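PDB 4GIB: beta-phosphoglucomutase from Clostridium difficile, which probably interconverts beta-D-glucose 1-phosphate and beta-D-glucose 6-phosphate, using magnesium as cofactor. Local coordinates for residues R49-K54 with E74-I79; L124-K129 with S154-F159. All blocks are in the same frame, centred on the assembly; numbering follows the deposited sequence. Where two conformers were deposited one is given.

In the fold
The two contacts lie in different parts of this HAD-like enzyme. Contact 1 packs two helices of the helical cap, whereas contact 2 joins a helix of the Rossmann-like core to the loop that enters edge strand 159-160. Their centres are about 34 Å apart, on opposite sides of the centre of the chain, and their nearest atoms are about 20 Å apart. The predicted active-site residues Asp32 and Asp34 hold a sodium ion here with Glu194 and Asp195. The 74-79 segment carries Ser75, predicted to bind substrate, and the side chain of Ile79 is about 3 Å from that of Trp48, another such residue. In contact 2, the Phe157 side chain is about 6 Å from that of Leu33, also predicted to bind substrate.

Contact 1 of 2, residues R49-K54 with E74-I79; sequences RKLAHK and ESLDRI
Leu51 and Ala52 meet Leu76 and Ile79 through aliphatic groups alone, and the flat groups of the two helices lie to the sides of this seam. One face of the His53 imidazole lies against Arg49 O, one turn back in the same helix, which is 3.3 Å above the ring plane and offset toward the rim. On the other helix, the edge of the Arg78 guanidinium receives Glu74 OE2 almost in plane. This salt bridge is close to straight: Arg78 NE lies 3.0 Å from Glu74 OE2, with an angle of 165° at the hydrogen, and the carboxylate offers its anti lone pair. Arg78 NH1 also bonds to Ser66 O, so two bonds hold the guanidinium on the side away from the seam.

The seam itself has two points of touch. Ala52 CB faces Ile79 and meets its CG2 branch at 3.9 Å; with CG1 beside the backbone N (chi1 -64°), CG2 is the branch brought to the alanine methyl. The segments are closest here, with 7.1 Å between Ala52 CA and Ile79 CA. Helices 41-53 and 72-82 form part of the helical cap domain found in beta-phosphoglucomutase and related HAD enzymes, which sits over the Rossmann-like core. Within the cap, Leu51 and Leu76 form the second touch, Leu51 CD2 lying 4.1 Å from Leu76 CD1, and the two side chains cross at about a right angle. Both leucines also lie on Met97 of helix 91-109, so a third helix closes over this pair. Trp48, predicted to bind substrate, touches Ser75, Leu76 and Ile79 from the preceding turn of helix 41-53, while the Ser75 hydroxyl is bonded to Ser71 O.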
ATOM      1  N   ARG A  49     -18.288   4.357  -0.228  0.70 22.68           N
ATOM      2  CA  ARG A  49     -19.613   4.093  -0.764  0.70 25.06           C
ATOM      3  C   ARG A  49     -20.705   4.919  -0.075  0.70 25.28           C
ATOM      4  O   ARG A  49     -21.597   5.431  -0.735  0.70 26.64           O
ATOM      5  CB  ARG A  49     -19.941   2.616  -0.652  0.70 27.53           C
ATOM      6  CG  ARG A  49     -21.252   2.249  -1.264  0.70 30.15           C
ATOM      7  CD  ARG A  49     -21.466   0.772  -1.183  0.70 35.78           C
ATOM      8  NE  ARG A  49     -21.506   0.296   0.197  0.70 36.39           N
ATOM      9  CZ  ARG A  49     -21.656  -0.979   0.531  0.70 37.55           C
ATOM     10  NH1 ARG A  49     -21.766  -1.901  -0.414  0.70 38.47           N
ATOM     11  NH2 ARG A  49     -21.688  -1.331   1.810  0.70 40.96           N
ATOM     12  N   LYS A  50     -20.636   5.039   1.247  1.00 26.77           N
ATOM     13  CA  LYS A  50     -21.631   5.807   2.016  1.00 27.97           C
ATOM     14  C   LYS A  50     -21.617   7.302   1.640  1.00 26.55           C
ATOM     15  O   LYS A  50     -22.663   7.912   1.460  1.00 29.37           O
ATOM     16  CB  LYS A  50     -21.399   5.623   3.518  1.00 29.59           C
ATOM     17  CG  LYS A  50     -22.422   6.304   4.411  1.00 32.90           C
ATOM     18  CD  LYS A  50     -22.171   5.989   5.883  1.00 37.17           C
ATOM     19  CE  LYS A  50     -23.128   6.769   6.773  1.00 40.25           C
ATOM     20  NZ  LYS A  50     -22.830   6.586   8.212  1.00 41.68           N
ATOM     21  N   LEU A  51     -20.432   7.877   1.508  1.00 25.34           N
ATOM     22  CA  LEU A  51     -20.300   9.289   1.137  1.00 23.60           C
ATOM     23  C   LEU A  51     -20.650   9.511  -0.328  1.00 22.43           C
ATOM     24  O   LEU A  51     -21.228  10.516  -0.668  1.00 21.93           O
ATOM     25  CB  LEU A  51     -18.871   9.774   1.393  1.00 23.95           C
ATOM     26  CG  LEU A  51     -18.662  11.291   1.251  1.00 26.03           C
ATOM     27  CD1 LEU A  51     -19.334  12.048   2.459  1.00 25.35           C
ATOM     28  CD2 LEU A  51     -17.202  11.591   1.193  1.00 28.37           C
ATOM     29  N   ALA A  52     -20.275   8.566  -1.193  1.00 22.09           N
ATOM     30  CA  ALA A  52     -20.571   8.649  -2.606  1.00 22.36           C
ATOM     31  C   ALA A  52     -22.082   8.647  -2.850  1.00 24.54           C
ATOM     32  O   ALA A  52     -22.570   9.430  -3.662  1.00 22.50           O
ATOM     33  CB  ALA A  52     -19.902   7.503  -3.372  1.00 23.25           C
ATOM     34  N   HIS A  53     -22.827   7.774  -2.155  1.00 26.41           N
ATOM     35  CA  HIS A  53     -24.277   7.759  -2.328  1.00 28.20           C
ATOM     36  C   HIS A  53     -24.878   9.120  -2.070  1.00 26.76           C
ATOM     37  O   HIS A  53     -25.846   9.470  -2.714  1.00 25.01           O
ATOM     38  CB  HIS A  53     -25.006   6.716  -1.455  1.00 29.65           C
ATOM     39  CG  HIS A  53     -24.822   5.306  -1.917  1.00 32.14           C
ATOM     40  ND1 HIS A  53     -24.772   4.237  -1.051  1.00 32.25           N
ATOM     41  CD2 HIS A  53     -24.636   4.794  -3.157  1.00 35.83           C
ATOM     42  CE1 HIS A  53     -24.601   3.121  -1.741  1.00 37.26           C
ATOM     43  NE2 HIS A  53     -24.507   3.430  -3.020  1.00 37.09           N
ATOM     44  N   LYS A  54     -24.302   9.881  -1.136  1.00 27.25           N
ATOM     45  CA  LYS A  54     -24.812  11.229  -0.813  1.00 29.69           C
ATOM     46  C   LYS A  54     -24.607  12.272  -1.903  1.00 29.14           C
ATOM     47  O   LYS A  54     -25.092  13.402  -1.756  1.00 30.83           O
ATOM     48  CB  LYS A  54     -24.206  11.755   0.494  1.00 30.53           C
ATOM     49  CG  LYS A  54     -24.653  10.971   1.720  1.00 35.68           C
ATOM     50  CD  LYS A  54     -23.989  11.496   2.988  1.00 41.40           C
ATOM     51  CE  LYS A  54     -24.411  10.669   4.199  1.00 45.68           C
ATOM     52  NZ  LYS A  54     -23.888  11.224   5.474  1.00 47.11           N
ATOM     53  N   GLU A  74      -7.219  12.517  -3.112  1.00 22.63           N
ATOM     54  CA  GLU A  74      -7.178  12.112  -4.509  1.00 24.22           C
ATOM     55  C   GLU A  74      -8.311  11.130  -4.770  1.00 24.13           C
ATOM     56  O   GLU A  74      -8.995  11.229  -5.801  1.00 25.62           O
ATOM     57  CB  GLU A  74      -5.836  11.482  -4.886  1.00 24.86           C
ATOM     58  CG  GLU A  74      -5.766  10.962  -6.325  1.00 28.40           C
ATOM     59  CD  GLU A  74      -6.047  12.030  -7.391  1.00 30.23           C
ATOM     60  OE1 GLU A  74      -5.885  13.234  -7.099  1.00 31.08           O
ATOM     61  OE2 GLU A  74      -6.416  11.656  -8.537  1.00 29.87           O
ATOM     62  N   SER A  75      -8.514  10.200  -3.826  1.00 22.55           N
ATOM     63  CA  SER A  75      -9.566   9.196  -3.921  1.00 21.48           C
ATOM     64  C   SER A  75     -10.919   9.857  -4.045  1.00 20.42           C
ATOM     65  O   SER A  75     -11.729   9.436  -4.852  1.00 20.78           O
ATOM     66  CB  SER A  75      -9.557   8.260  -2.699  1.00 21.89           C
ATOM     67  OG  SER A  75      -8.341   7.559  -2.617  1.00 23.66           O
ATOM     68  N   LEU A  76     -11.151  10.903  -3.251  1.00 19.46           N
ATOM     69  CA  LEU A  76     -12.404  11.636  -3.296  1.00 19.05           C
ATOM     70  C   LEU A  76     -12.609  12.293  -4.670  1.00 20.18           C
ATOM     71  O   LEU A  76     -13.706  12.233  -5.212  1.00 21.74           O
ATOM     72  CB  LEU A  76     -12.503  12.675  -2.143  1.00 17.04           C
ATOM     73  CG  LEU A  76     -13.761  13.567  -2.126  1.00 15.28           C
ATOM     74  CD1 LEU A  76     -15.032  12.724  -2.095  1.00 13.98           C
ATOM     75  CD2 LEU A  76     -13.757  14.559  -0.959  1.00 15.62           C
ATOM     76  N   ASP A  77     -11.565  12.919  -5.218  1.00 21.86           N
ATOM     77  CA  ASP A  77     -11.632  13.564  -6.551  1.00 21.57           C
ATOM     78  C   ASP A  77     -11.968  12.565  -7.654  1.00 21.86           C
ATOM     79  O   ASP A  77     -12.726  12.884  -8.577  1.00 21.98           O
ATOM     80  CB  ASP A  77     -10.315  14.300  -6.912  1.00 22.74           C
ATOM     81  CG  ASP A  77     -10.264  15.733  -6.397  1.00 25.65           C
ATOM     82  OD1 ASP A  77     -11.253  16.221  -5.798  1.00 32.09           O
ATOM     83  OD2 ASP A  77      -9.235  16.400  -6.618  1.00 29.39           O
ATOM     84  N   ARG A  78     -11.397  11.369  -7.580  1.00 21.70           N
ATOM     85  CA  ARG A  78     -11.714  10.336  -8.554  1.00 23.10           C
ATOM     86  C   ARG A  78     -13.183   9.883  -8.429  1.00 24.33           C
ATOM     87  O   ARG A  78     -13.835   9.602  -9.424  1.00 26.71           O
ATOM     88  CB  ARG A  78     -10.762   9.147  -8.425  1.00 24.30           C
ATOM     89  CG  ARG A  78      -9.347   9.498  -8.794  1.00 24.50           C
ATOM     90  CD  ARG A  78      -8.430   8.308  -8.757  1.00 22.86           C
ATOM     91  NE  ARG A  78      -7.053   8.734  -8.948  1.00 23.61           N
ATOM     92  CZ  ARG A  78      -6.017   7.915  -9.079  1.00 27.63           C
ATOM     93  NH1 ARG A  78      -6.190   6.594  -9.045  1.00 28.63           N
ATOM     94  NH2 ARG A  78      -4.799   8.421  -9.246  1.00 26.64           N
ATOM     95  N   ILE A  79     -13.707   9.822  -7.213  1.00 22.92           N
ATOM     96  CA  ILE A  79     -15.105   9.452  -7.044  1.00 23.53           C
ATOM     97  C   ILE A  79     -15.987  10.528  -7.678  1.00 22.54           C
ATOM     98  O   ILE A  79     -16.898  10.221  -8.438  1.00 23.48           O
ATOM     99  CB  ILE A  79     -15.488   9.269  -5.566  1.00 22.86           C
ATOM    100  CG1 ILE A  79     -14.705   8.096  -4.960  1.00 23.66           C
ATOM    101  CG2 ILE A  79     -16.979   8.993  -5.441  1.00 22.65           C
ATOM    102  CD1 ILE A  79     -14.909   7.939  -3.461  1.00 25.62           C
TER

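Contact 2 of 2, residues L124-K129 with S154-F159; sequences LLIDVK and SDKFDF
Leu125 and Lys156 mark the closest backbone approach, 7.1 Å between their CA atoms, where helix 121-130 passes a short 3-10 turn that is tied by a bond from Phe157 N to Ser154 O. The CB of Leu125 points toward the 154-159 segment, and its two methyls are divided between neighbouring partners. Its CD2 meets the Phe157 ring obliquely, 4.2 Å from CZ, while its CD1 lies a looser 4.5 Å from Lys156 CB. Phe157 leaves the backbone away from the helix, but its ring reaches far enough for the CZ corner to touch the leucine.

Nearer the surface, the aliphatic part of Lys156 leans toward Ile126, placing CE 3.8 Å from Ile126 CD1. The lysine chain bends at chi2 (-63°) and again at chi4 (-61°), the second bend turning NZ back toward its own turn. There NZ lies 3.2 Å from Asp155 OD2, above the carboxylate plane. Both residues were modelled in two conformers, so this salt bridge, and the contact with Ile126, are less certain than the Leu125-Phe157 packing.

Helix 121-130 and this loop pack against the parallel sheet of the Rossmann-like HAD core near its 159-160 edge, Leu125 and Phe157 both resting on Ile135 of strand 134-137. Beyond them, Leu124 and Val128 touch Phe234 of helix 234-247, and Phe159 packs on Leu183 of helix 174-183.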
ATOM      1  N   LEU A 124       7.582 -13.669   7.737  1.00 25.85           N
ATOM      2  CA  LEU A 124       8.476 -12.935   6.843  1.00 25.93           C
ATOM      3  C   LEU A 124       9.122 -11.799   7.618  1.00 23.72           C
ATOM      4  O   LEU A 124      10.341 -11.652   7.607  1.00 25.41           O
ATOM      5  CB  LEU A 124       7.738 -12.365   5.625  1.00 25.27           C
ATOM      6  CG  LEU A 124       8.649 -11.693   4.583  1.00 26.95           C
ATOM      7  CD1 LEU A 124       9.659 -12.709   4.015  1.00 29.29           C
ATOM      8  CD2 LEU A 124       7.858 -11.065   3.466  1.00 24.55           C
ATOM      9  N   LEU A 125       8.312 -10.999   8.295  1.00 23.82           N
ATOM     10  CA  LEU A 125       8.839  -9.857   9.064  1.00 23.35           C
ATOM     11  C   LEU A 125       9.972 -10.296   9.997  1.00 23.86           C
ATOM     12  O   LEU A 125      11.008  -9.648  10.053  1.00 23.14           O
ATOM     13  CB  LEU A 125       7.723  -9.148   9.834  1.00 23.29           C
ATOM     14  CG  LEU A 125       6.671  -8.408   8.991  1.00 23.65           C
ATOM     15  CD1 LEU A 125       5.547  -7.895   9.875  1.00 20.29           C
ATOM     16  CD2 LEU A 125       7.282  -7.259   8.170  1.00 25.54           C
ATOM     17  N   ILE A 126       9.786 -11.408  10.706  1.00 25.30           N
ATOM     18  CA  ILE A 126      10.835 -11.944  11.578  1.00 27.89           C
ATOM     19  C   ILE A 126      12.124 -12.286  10.812  1.00 28.95           C
ATOM     20  O   ILE A 126      13.201 -11.796  11.163  1.00 28.59           O
ATOM     21  CB  ILE A 126      10.367 -13.215  12.299  1.00 29.89           C
ATOM     22  CG1 ILE A 126       9.212 -12.882  13.253  1.00 30.83           C
ATOM     23  CG2 ILE A 126      11.518 -13.856  13.032  1.00 29.29           C
ATOM     24  CD1 ILE A 126       9.501 -11.760  14.156  1.00 27.58           C
ATOM     25  N   ASP A 127      12.010 -13.123   9.778  1.00 29.37           N
ATOM     26  CA  ASP A 127      13.176 -13.518   8.972  1.00 31.46           C
ATOM     27  C   ASP A 127      13.932 -12.337   8.344  1.00 30.30           C
ATOM     28  O   ASP A 127      15.154 -12.376   8.243  1.00 32.74           O
ATOM     29  CB  ASP A 127      12.779 -14.517   7.872  1.00 31.96           C
ATOM     30  CG  ASP A 127      12.390 -15.880   8.426  1.00 36.99           C
ATOM     31  OD1 ASP A 127      12.771 -16.201   9.576  1.00 45.08           O
ATOM     32  OD2 ASP A 127      11.712 -16.639   7.707  1.00 43.48           O
ATOM     33  N   VAL A 128      13.225 -11.312   7.889  1.00 28.52           N
ATOM     34  CA  VAL A 128      13.900 -10.152   7.319  1.00 28.08           C
ATOM     35  C   VAL A 128      14.805  -9.552   8.385  1.00 30.06           C
ATOM     36  O   VAL A 128      15.987  -9.293   8.143  1.00 29.25           O
ATOM     37  CB  VAL A 128      12.906  -9.089   6.822  1.00 27.61           C
ATOM     38  CG1 VAL A 128      13.619  -7.789   6.471  1.00 25.37           C
ATOM     39  CG2 VAL A 128      12.128  -9.617   5.628  1.00 28.12           C
ATOM     40  N   LYS A 129      14.237  -9.383   9.576  1.00 31.05           N
ATOM     41  CA  LYS A 129      14.928  -8.821  10.712  1.00 33.48           C
ATOM     42  C   LYS A 129      16.141  -9.681  11.125  1.00 34.55           C
ATOM     43  O   LYS A 129      17.193  -9.134  11.455  1.00 36.59           O
ATOM     44  CB  LYS A 129      13.933  -8.662  11.872  1.00 34.94           C
ATOM     45  CG  LYS A 129      14.256  -7.573  12.904  1.00 39.05           C
ATOM     46  CD  LYS A 129      15.438  -7.870  13.790  1.00 45.69           C
ATOM     47  CE  LYS A 129      15.562  -6.793  14.869  1.00 48.70           C
ATOM     48  NZ  LYS A 129      16.714  -7.032  15.785  1.00 54.69           N
ATOM     49  N   SER A 154       3.733  -2.556  14.880  1.00 30.02           N
ATOM     50  CA  SER A 154       4.349  -1.279  14.509  1.00 31.70           C
ATOM     51  C   SER A 154       5.854  -1.245  14.836  1.00 31.91           C
ATOM     52  O   SER A 154       6.632  -0.563  14.157  1.00 31.89           O
ATOM     53  CB  SER A 154       3.618  -0.107  15.164  1.00 31.37           C
ATOM     54  OG  SER A 154       3.630  -0.243  16.570  1.00 39.15           O
ATOM     55  N   ASP A 155       6.235  -1.994  15.870  0.50 32.63           N
ATOM     56  CA  ASP A 155       7.618  -2.091  16.327  0.50 32.89           C
ATOM     57  C   ASP A 155       8.536  -2.796  15.323  0.50 32.05           C
ATOM     58  O   ASP A 155       9.751  -2.637  15.376  0.50 32.15           O
ATOM     59  CB  ASP A 155       7.669  -2.836  17.668  0.50 34.12           C
ATOM     60  CG  ASP A 155       7.061  -4.232  17.592  0.50 34.83           C
ATOM     61  OD1 ASP A 155       5.959  -4.383  17.019  0.50 33.64           O
ATOM     62  OD2 ASP A 155       7.678  -5.181  18.129  0.50 37.13           O
ATOM     63  N   LYS A 156       7.956  -3.581  14.422  0.50 31.04           N
ATOM     64  CA  LYS A 156       8.736  -4.286  13.410  0.50 30.55           C
ATOM     65  C   LYS A 156       9.219  -3.357  12.281  0.50 30.29           C
ATOM     66  O   LYS A 156      10.139  -3.706  11.550  0.50 29.99           O
ATOM     67  CB  LYS A 156       7.906  -5.421  12.797  0.50 30.30           C
ATOM     68  CG  LYS A 156       7.481  -6.528  13.773  0.50 30.00           C
ATOM     69  CD  LYS A 156       8.683  -7.266  14.340  0.50 30.61           C
ATOM     70  CE  LYS A 156       8.274  -8.380  15.302  0.50 31.63           C
ATOM     71  NZ  LYS A 156       7.527  -7.866  16.488  0.50 33.43           N
ATOM     72  N   PHE A 157       8.589  -2.190  12.142  1.00 29.92           N
ATOM     73  CA  PHE A 157       8.916  -1.234  11.065  1.00 30.48           C
ATOM     74  C   PHE A 157       9.930  -0.160  11.459  1.00 30.80           C
ATOM     75  O   PHE A 157       9.758   0.556  12.439  1.00 30.74           O
ATOM     76  CB  PHE A 157       7.621  -0.619  10.493  1.00 30.04           C
ATOM     77  CG  PHE A 157       6.741  -1.638   9.802  1.00 30.38           C
ATOM     78  CD1 PHE A 157       5.918  -2.475  10.539  1.00 32.60           C
ATOM     79  CD2 PHE A 157       6.792  -1.807   8.430  1.00 30.28           C
ATOM     80  CE1 PHE A 157       5.137  -3.443   9.912  1.00 32.52           C
ATOM     81  CE2 PHE A 157       6.011  -2.766   7.801  1.00 27.77           C
ATOM     82  CZ  PHE A 157       5.185  -3.585   8.546  1.00 28.80           C
ATOM     83  N   ASP A 158      10.998  -0.079  10.675  1.00 30.79           N
ATOM     84  CA  ASP A 158      12.093   0.864  10.927  1.00 31.05           C
ATOM     85  C   ASP A 158      11.733   2.254  10.473  1.00 29.86           C
ATOM     86  O   ASP A 158      12.181   3.227  11.065  1.00 31.49           O
ATOM     87  CB  ASP A 158      13.361   0.380  10.218  1.00 31.31           C
ATOM     88  CG  ASP A 158      13.875  -0.922  10.803  1.00 32.26           C
ATOM     89  OD1 ASP A 158      14.136  -0.930  12.019  1.00 34.98           O
ATOM     90  OD2 ASP A 158      14.017  -1.923  10.065  1.00 31.45           O
ATOM     91  N   PHE A 159      10.914   2.336   9.426  1.00 27.32           N
ATOM     92  CA  PHE A 159      10.449   3.608   8.902  1.00 26.32           C
ATOM     93  C   PHE A 159       9.068   3.466   8.267  1.00 24.38           C
ATOM     94  O   PHE A 159       8.780   2.491   7.586  1.00 23.00           O
ATOM     95  CB  PHE A 159      11.438   4.168   7.870  1.00 26.64           C
ATOM     96  CG  PHE A 159      11.087   5.544   7.383  1.00 24.72           C
ATOM     97  CD1 PHE A 159      11.531   6.669   8.063  1.00 26.45           C
ATOM     98  CD2 PHE A 159      10.298   5.723   6.254  1.00 24.80           C
ATOM     99  CE1 PHE A 159      11.198   7.958   7.622  1.00 20.68           C
ATOM    100  CE2 PHE A 159       9.967   7.012   5.805  1.00 22.60           C
ATOM    101  CZ  PHE A 159      10.428   8.128   6.496  1.00 20.84           C
TER